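Local atomic coordinates of endoglucanase (Fervidobacterium pennivorans DSM 9078, PDB entry 6KDD), a protein that probably hydrolyses beta-1,4-glucosidic bonds in cellulose-like glucans, as a TIM-barrel endoglucanase of glycoside hydrolase family 5. Residues R59-W64 / N101-E106; E107-P112 / E140-P145. All coordinates share one frame; numbering follows the deposited sequence.

Interaction 1 (R59-W64 / N101-E106)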
loop_
_atom_site.group_PDB
_atom_site.type_symbol
_atom_site.label_atom_id
_atom_site.label_comp_id
_atom_site.label_asym_id
_atom_site.label_seq_id
_atom_site.Cartn_x
_atom_site.Cartn_y
_atom_site.Cartn_z
ATOM N N ARG A 59 -1.745 4.498 -4.892
ATOM C CA ARG A 59 -1.263 3.135 -4.771
ATOM C C ARG A 59 -2.415 2.236 -5.205
ATOM O O ARG A 59 -3.579 2.455 -4.833
ATOM C CB ARG A 59 -0.879 2.807 -3.317
ATOM C CG ARG A 59 -0.518 1.331 -3.124
ATOM C CD ARG A 59 0.113 1.109 -1.752
ATOM N NE ARG A 59 0.491 -0.288 -1.446
ATOM C CZ ARG A 59 -0.183 -1.168 -0.701
ATOM N NH1 ARG A 59 -1.388 -0.877 -0.240
ATOM N NH2 ARG A 59 0.354 -2.368 -0.428
ATOM N N ILE A 60 -2.100 1.280 -6.074
ATOM C CA ILE A 60 -3.130 0.497 -6.750
ATOM C C ILE A 60 -2.934 -0.964 -6.380
ATOM O O ILE A 60 -2.110 -1.652 -6.972
ATOM C CB ILE A 60 -3.087 0.660 -8.283
ATOM C CG1 ILE A 60 -3.042 2.132 -8.732
ATOM C CG2 ILE A 60 -4.273 -0.092 -8.952
ATOM C CD1 ILE A 60 -4.340 2.840 -8.464
ATOM N N PRO A 61 -3.681 -1.477 -5.394
ATOM C CA PRO A 61 -3.675 -2.907 -5.101
ATOM C C PRO A 61 -4.236 -3.733 -6.244
ATOM O O PRO A 61 -5.302 -3.415 -6.806
ATOM C CB PRO A 61 -4.662 -3.035 -3.935
ATOM C CG PRO A 61 -4.613 -1.626 -3.282
ATOM C CD PRO A 61 -4.495 -0.686 -4.469
ATOM N N ILE A 62 -3.547 -4.852 -6.554
ATOM C CA ILE A 62 -3.940 -5.633 -7.718
ATOM C C ILE A 62 -3.697 -7.119 -7.407
ATOM O O ILE A 62 -2.556 -7.512 -7.137
ATOM C CB ILE A 62 -3.076 -5.232 -8.941
ATOM C CG1 ILE A 62 -3.253 -3.772 -9.381
ATOM C CG2 ILE A 62 -3.359 -6.142 -10.134
ATOM C CD1 ILE A 62 -2.218 -3.425 -10.457
ATOM N N ARG A 63 -4.762 -7.891 -7.611
ATOM C CA ARG A 63 -4.781 -9.339 -7.384
ATOM C C ARG A 63 -4.475 -10.049 -8.707
ATOM O O ARG A 63 -5.345 -10.668 -9.318
ATOM C CB ARG A 63 -6.138 -9.781 -6.839
ATOM C CG ARG A 63 -6.079 -11.204 -6.285
ATOM C CD ARG A 63 -7.459 -11.724 -6.051
ATOM N NE ARG A 63 -8.049 -11.078 -4.875
ATOM C CZ ARG A 63 -8.771 -11.692 -3.945
ATOM N NH1 ARG A 63 -8.954 -13.003 -4.021
ATOM N NH2 ARG A 63 -9.311 -10.995 -2.953
ATOM N N TRP A 64 -3.208 -9.966 -9.116
ATOM C CA TRP A 64 -2.820 -10.523 -10.406
ATOM C C TRP A 64 -3.055 -12.039 -10.398
ATOM O O TRP A 64 -3.467 -12.612 -11.409
ATOM C CB TRP A 64 -1.337 -10.264 -10.638
ATOM C CG TRP A 64 -0.941 -8.835 -10.822
ATOM C CD1 TRP A 64 -0.407 -8.008 -9.878
ATOM C CD2 TRP A 64 -0.992 -8.100 -12.051
ATOM N NE1 TRP A 64 -0.122 -6.794 -10.443
ATOM C CE2 TRP A 64 -0.468 -6.822 -11.771
ATOM C CE3 TRP A 64 -1.416 -8.413 -13.349
ATOM C CZ2 TRP A 64 -0.350 -5.822 -12.742
ATOM C CZ3 TRP A 64 -1.291 -7.432 -14.319
ATOM C CH2 TRP A 64 -0.761 -6.163 -14.011
ATOM N N ASN A 101 1.168 -3.050 -7.130
ATOM C CA ASN A 101 1.681 -4.153 -6.340
ATOM C C ASN A 101 1.101 -5.477 -6.841
ATOM O O ASN A 101 0.379 -5.537 -7.847
ATOM C CB ASN A 101 1.402 -3.931 -4.847
ATOM C CG ASN A 101 -0.050 -4.159 -4.489
ATOM O OD1 ASN A 101 -0.817 -4.759 -5.252
ATOM N ND2 ASN A 101 -0.435 -3.684 -3.312
ATOM N N THR A 102 1.413 -6.547 -6.082
ATOM C CA THR A 102 0.602 -7.747 -6.070
ATOM C C THR A 102 -0.026 -7.837 -4.667
ATOM O O THR A 102 0.628 -7.519 -3.680
ATOM C CB THR A 102 1.446 -8.993 -6.420
ATOM O OG1 THR A 102 1.903 -8.809 -7.762
ATOM C CG2 THR A 102 0.677 -10.295 -6.312
ATOM N N HIS A 103 -1.285 -8.262 -4.595
ATOM C CA HIS A 103 -2.072 -8.145 -3.378
ATOM C C HIS A 103 -3.040 -9.320 -3.300
ATOM O O HIS A 103 -3.614 -9.715 -4.316
ATOM C CB HIS A 103 -2.882 -6.832 -3.533
ATOM C CG HIS A 103 -3.252 -6.077 -2.296
ATOM N ND1 HIS A 103 -4.273 -6.494 -1.437
ATOM C CD2 HIS A 103 -2.871 -4.863 -1.855
ATOM C CE1 HIS A 103 -4.486 -5.566 -0.510
ATOM N NE2 HIS A 103 -3.629 -4.569 -0.737
ATOM N N HIS A 104 -3.298 -9.827 -2.091
ATOM C CA HIS A 104 -4.285 -10.891 -1.875
ATOM C C HIS A 104 -3.980 -12.132 -2.725
ATOM O O HIS A 104 -4.900 -12.713 -3.318
ATOM C CB HIS A 104 -5.753 -10.434 -2.024
ATOM C CG HIS A 104 -6.160 -9.463 -0.954
ATOM N ND1 HIS A 104 -7.079 -8.426 -1.159
ATOM C CD2 HIS A 104 -5.729 -9.327 0.324
ATOM C CE1 HIS A 104 -7.227 -7.728 -0.029
ATOM N NE2 HIS A 104 -6.387 -8.249 0.876
ATOM N N PHE A 105 -2.701 -12.562 -2.706
ATOM C CA PHE A 105 -2.311 -13.815 -3.356
ATOM C C PHE A 105 -2.509 -14.925 -2.318
ATOM O O PHE A 105 -1.577 -15.240 -1.586
ATOM C CB PHE A 105 -0.851 -13.736 -3.826
ATOM C CG PHE A 105 -0.409 -14.879 -4.725
ATOM C CD1 PHE A 105 -1.210 -16.002 -4.891
ATOM C CD2 PHE A 105 0.801 -14.817 -5.408
ATOM C CE1 PHE A 105 -0.814 -17.045 -5.723
ATOM C CE2 PHE A 105 1.214 -15.863 -6.231
ATOM C CZ PHE A 105 0.401 -16.973 -6.373
ATOM N N GLU A 106 -3.736 -15.455 -2.240
ATOM C CA GLU A 106 -4.153 -16.249 -1.083
ATOM C C GLU A 106 -3.276 -17.503 -0.942
ATOM O O GLU A 106 -2.890 -17.838 0.155
ATOM C CB GLU A 106 -5.607 -16.683 -1.252
ATOM C CG GLU A 106 -6.596 -15.536 -1.100
ATOM C CD GLU A 106 -8.062 -15.930 -1.204
ATOM O OE1 GLU A 106 -8.361 -17.149 -1.083
ATOM O OE2 GLU A 106 -8.914 -15.019 -1.401
HETATM O O HOH W 1 -10.768 -12.878 -1.275
#
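N101 and H103 meet P61 and I62 in a buried contact between two neighbouring chain runs at the C-terminal ends of barrel strands 57-60 and 97-101, where the active site of a TIM barrel lies. Past the strand ends, side-chain bonds from N101 and W64 join one weak backbone bond. CG of N101 lies between its own backbone N and carbonyl carbon (chi1 74°), which brings OD1 onto the backbone N of I62 at 3.0 Å, with an N-H...O angle of 149°. The amide's other end, ND2, sits over one face of the R59 guanidinium; both are donors, so the approach is a packing contact with no hydrogen bond, the two planes standing nearly perpendicular. R59 NE and NH1 form salt bridges with E140 and E260. The backbone O of N101 is taken by the indole of W64, NE1 lying 2.9 Å from it with the oxygen close to the ring plane. I62 O receives a weak bond from H103 N and a CA-H...O contact from T102 CA. P61 CB lies over a face of the H103 imidazole, 3.7 Å from the ring centroid, a CH-pi contact offset toward CD2. Farther out, the R63 side chain bends so that its guanidinium has H104 CB over one face, while NH1 makes a salt bridge to E106 OE2 at 3.3 Å, its hydrogen bond weak. A water joins R63 NH2 to that same oxygen, and E31 O accepts from R63 NE. Among the neighbouring helices, I62 and W64 pack on 78-93, and W64 also reaches 112-129.

Interaction 2 (E107-P112 / E140-P145)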
loop_
_atom_site.group_PDB
_atom_site.type_symbol
_atom_site.label_atom_id
_atom_site.label_comp_id
_atom_site.label_asym_id
_atom_site.label_seq_id
_atom_site.Cartn_x
_atom_site.Cartn_y
_atom_site.Cartn_z
ATOM N N GLU A 107 -2.955 -18.201 -2.046
ATOM C CA GLU A 107 -2.166 -19.441 -1.991
ATOM C C GLU A 107 -0.769 -19.174 -1.443
ATOM O O GLU A 107 -0.167 -20.051 -0.804
ATOM C CB GLU A 107 -2.032 -20.087 -3.378
ATOM C CG GLU A 107 -3.367 -20.413 -4.006
ATOM C CD GLU A 107 -4.106 -19.268 -4.697
ATOM O OE1 GLU A 107 -3.610 -18.107 -4.679
ATOM O OE2 GLU A 107 -5.205 -19.527 -5.215
ATOM N N LEU A 108 -0.259 -17.949 -1.658
ATOM C CA LEU A 108 1.097 -17.630 -1.270
ATOM C C LEU A 108 1.182 -17.549 0.254
ATOM O O LEU A 108 2.210 -17.889 0.844
ATOM C CB LEU A 108 1.542 -16.320 -1.942
ATOM C CG LEU A 108 2.959 -15.855 -1.631
ATOM C CD1 LEU A 108 3.987 -16.795 -2.278
ATOM C CD2 LEU A 108 3.191 -14.415 -2.130
ATOM N N TYR A 109 0.082 -17.094 0.883
ATOM C CA TYR A 109 -0.030 -16.946 2.336
ATOM C C TYR A 109 0.007 -18.336 2.991
ATOM O O TYR A 109 0.603 -18.526 4.049
ATOM C CB TYR A 109 -1.379 -16.274 2.657
ATOM C CG TYR A 109 -1.338 -14.768 2.633
ATOM C CD1 TYR A 109 -0.351 -14.087 3.323
ATOM C CD2 TYR A 109 -2.294 -14.015 1.968
ATOM C CE1 TYR A 109 -0.288 -12.704 3.331
ATOM C CE2 TYR A 109 -2.250 -12.630 1.966
ATOM C CZ TYR A 109 -1.237 -11.973 2.637
ATOM O OH TYR A 109 -1.140 -10.611 2.704
ATOM N N GLN A 110 -0.649 -19.301 2.356
ATOM C CA GLN A 110 -0.766 -20.625 2.943
ATOM C C GLN A 110 0.469 -21.468 2.611
ATOM O O GLN A 110 1.018 -22.117 3.496
ATOM C CB GLN A 110 -2.060 -21.284 2.490
ATOM C CG GLN A 110 -3.128 -20.258 2.140
ATOM C CD GLN A 110 -4.537 -20.633 2.531
ATOM O OE1 GLN A 110 -5.490 -20.377 1.799
ATOM N NE2 GLN A 110 -4.686 -21.201 3.721
ATOM N N GLU A 111 0.907 -21.425 1.344
ATOM C CA GLU A 111 1.951 -22.299 0.827
ATOM C C GLU A 111 2.980 -21.494 0.066
ATOM O O GLU A 111 3.080 -21.644 -1.151
ATOM C CB GLU A 111 1.353 -23.299 -0.161
ATOM C CG GLU A 111 0.198 -24.062 0.435
ATOM C CD GLU A 111 -0.254 -25.232 -0.405
ATOM O OE1 GLU A 111 -1.313 -25.109 -1.071
ATOM O OE2 GLU A 111 0.450 -26.262 -0.384
ATOM N N PRO A 112 3.761 -20.629 0.748
ATOM C CA PRO A 112 4.785 -19.831 0.088
ATOM C C PRO A 112 5.868 -20.606 -0.671
ATOM O O PRO A 112 6.335 -20.122 -1.701
ATOM C CB PRO A 112 5.457 -19.051 1.216
ATOM C CG PRO A 112 5.116 -19.859 2.449
ATOM C CD PRO A 112 3.711 -20.346 2.187
ATOM N N GLU A 140 5.691 -2.744 -6.364
ATOM C CA GLU A 140 5.713 -3.149 -4.962
ATOM C C GLU A 140 5.503 -4.659 -4.956
ATOM O O GLU A 140 4.481 -5.166 -5.399
ATOM C CB GLU A 140 4.666 -2.371 -4.146
ATOM C CG GLU A 140 4.510 -2.926 -2.721
ATOM C CD GLU A 140 3.370 -2.262 -1.951
ATOM O OE1 GLU A 140 2.560 -1.539 -2.586
ATOM O OE2 GLU A 140 3.299 -2.454 -0.701
ATOM N N ILE A 141 6.526 -5.405 -4.527
ATOM C CA ILE A 141 6.504 -6.844 -4.800
ATOM C C ILE A 141 5.264 -7.529 -4.226
ATOM O O ILE A 141 4.574 -8.289 -4.909
ATOM C CB ILE A 141 7.806 -7.494 -4.275
ATOM C CG1 ILE A 141 8.979 -6.989 -5.122
ATOM C CG2 ILE A 141 7.669 -9.017 -4.309
ATOM C CD1 ILE A 141 10.337 -7.530 -4.726
ATOM N N TYR A 142 5.022 -7.351 -2.919
ATOM C CA TYR A 142 3.866 -8.037 -2.369
ATOM C C TYR A 142 3.329 -7.271 -1.150
ATOM O O TYR A 142 4.107 -6.818 -0.345
ATOM C CB TYR A 142 4.237 -9.470 -1.968
ATOM C CG TYR A 142 2.998 -10.223 -1.601
ATOM C CD1 TYR A 142 2.018 -10.426 -2.556
ATOM C CD2 TYR A 142 2.730 -10.584 -0.289
ATOM C CE1 TYR A 142 0.819 -11.026 -2.237
ATOM C CE2 TYR A 142 1.558 -11.254 0.034
ATOM C CZ TYR A 142 0.598 -11.437 -0.932
ATOM O OH TYR A 142 -0.570 -12.072 -0.663
ATOM N N ASN A 143 2.006 -7.138 -1.068
ATOM C CA ASN A 143 1.279 -6.481 0.018
ATOM C C ASN A 143 1.258 -7.401 1.253
ATOM O O ASN A 143 0.823 -8.529 1.150
ATOM C CB ASN A 143 -0.175 -6.203 -0.404
ATOM C CG ASN A 143 -1.009 -5.593 0.711
ATOM O OD1 ASN A 143 -1.911 -6.246 1.250
ATOM N ND2 ASN A 143 -0.691 -4.374 1.089
ATOM N N GLU A 144 1.762 -6.911 2.392
ATOM C CA GLU A 144 1.500 -7.520 3.703
ATOM C C GLU A 144 1.804 -9.019 3.695
ATOM O O GLU A 144 0.914 -9.844 3.848
ATOM C CB GLU A 144 0.033 -7.297 4.091
ATOM C CG GLU A 144 -0.206 -5.848 4.450
ATOM C CD GLU A 144 -1.629 -5.611 4.950
ATOM O OE1 GLU A 144 -2.370 -6.571 5.124
ATOM O OE2 GLU A 144 -1.939 -4.468 5.220
ATOM N N PRO A 145 3.081 -9.415 3.549
ATOM C CA PRO A 145 3.480 -10.807 3.826
ATOM C C PRO A 145 3.067 -11.156 5.261
ATOM O O PRO A 145 3.203 -10.348 6.168
ATOM C CB PRO A 145 5.022 -10.744 3.729
ATOM C CG PRO A 145 5.323 -9.508 2.873
ATOM C CD PRO A 145 4.216 -8.523 3.237
HETATM O O HOH W 2 -2.098 -9.199 0.333
HETATM O O HOH W 3 -3.546 -8.359 3.425
#
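Y109 chi1 of -87° sets CG anti to its carbonyl carbon, and Y142 chi1 of -171° sets CG anti to its backbone N; together they bring the two phenol rings into an edge-to-face pair. Their planes are 65° apart and the centroids 5.6 Å, with the edge of Y142 turned toward the face of Y109. Y142 OH rests over that face, 3.2 Å from Y109 CE2, and accepts a hydrogen bond from F105 N. On the Y142 ring itself sits L108 CD2, almost exactly on the ring normal and 4.0 Å from the centroid, a CH-pi contact. Y109 OH donates to E144 O, the oxygen lying near the plane of the phenol; at 2.5 Å the bond is so short that its exact length is doubtful. A water donates to both Y109 OH and N143 OD1, while a second donates to E144 OE1 and more weakly to Y109 OH; E144 OE2 is hydrogen-bonded to H203 ND1. A phenylalanine at Y109 would probably leave E144 O without this donor and deprive both waters of an acceptor. The contact joins the short helix 106-110 to the loop after strand 137-140, with L108 backed by helix 112-129 and Y142 by W154 of helix 151-168.

How the interactions relate
Interaction 1 precedes interaction 2 along the chain, and their centres lie about 9 Å apart on the same side of the chain's centre. Residues 101-106 run straight into 107-112, so the loop and short helix that follow strand 97-101 face strand 57-60 and its loop in the first contact and the loop after strand 137-140 in the second. The two also touch directly: R59 NE forms a salt bridge with E140 OE1 at 2.7 Å, and T102 O probably accepts a hydrogen bond from N143 N. Three successive barrel strands are thereby tied together at their C-terminal ends. In family 5 enzymes this rim carries the catalytic cleft; a Tris molecule, probably from the crystallisation liquor, lies beside E144 and may mark that pocket.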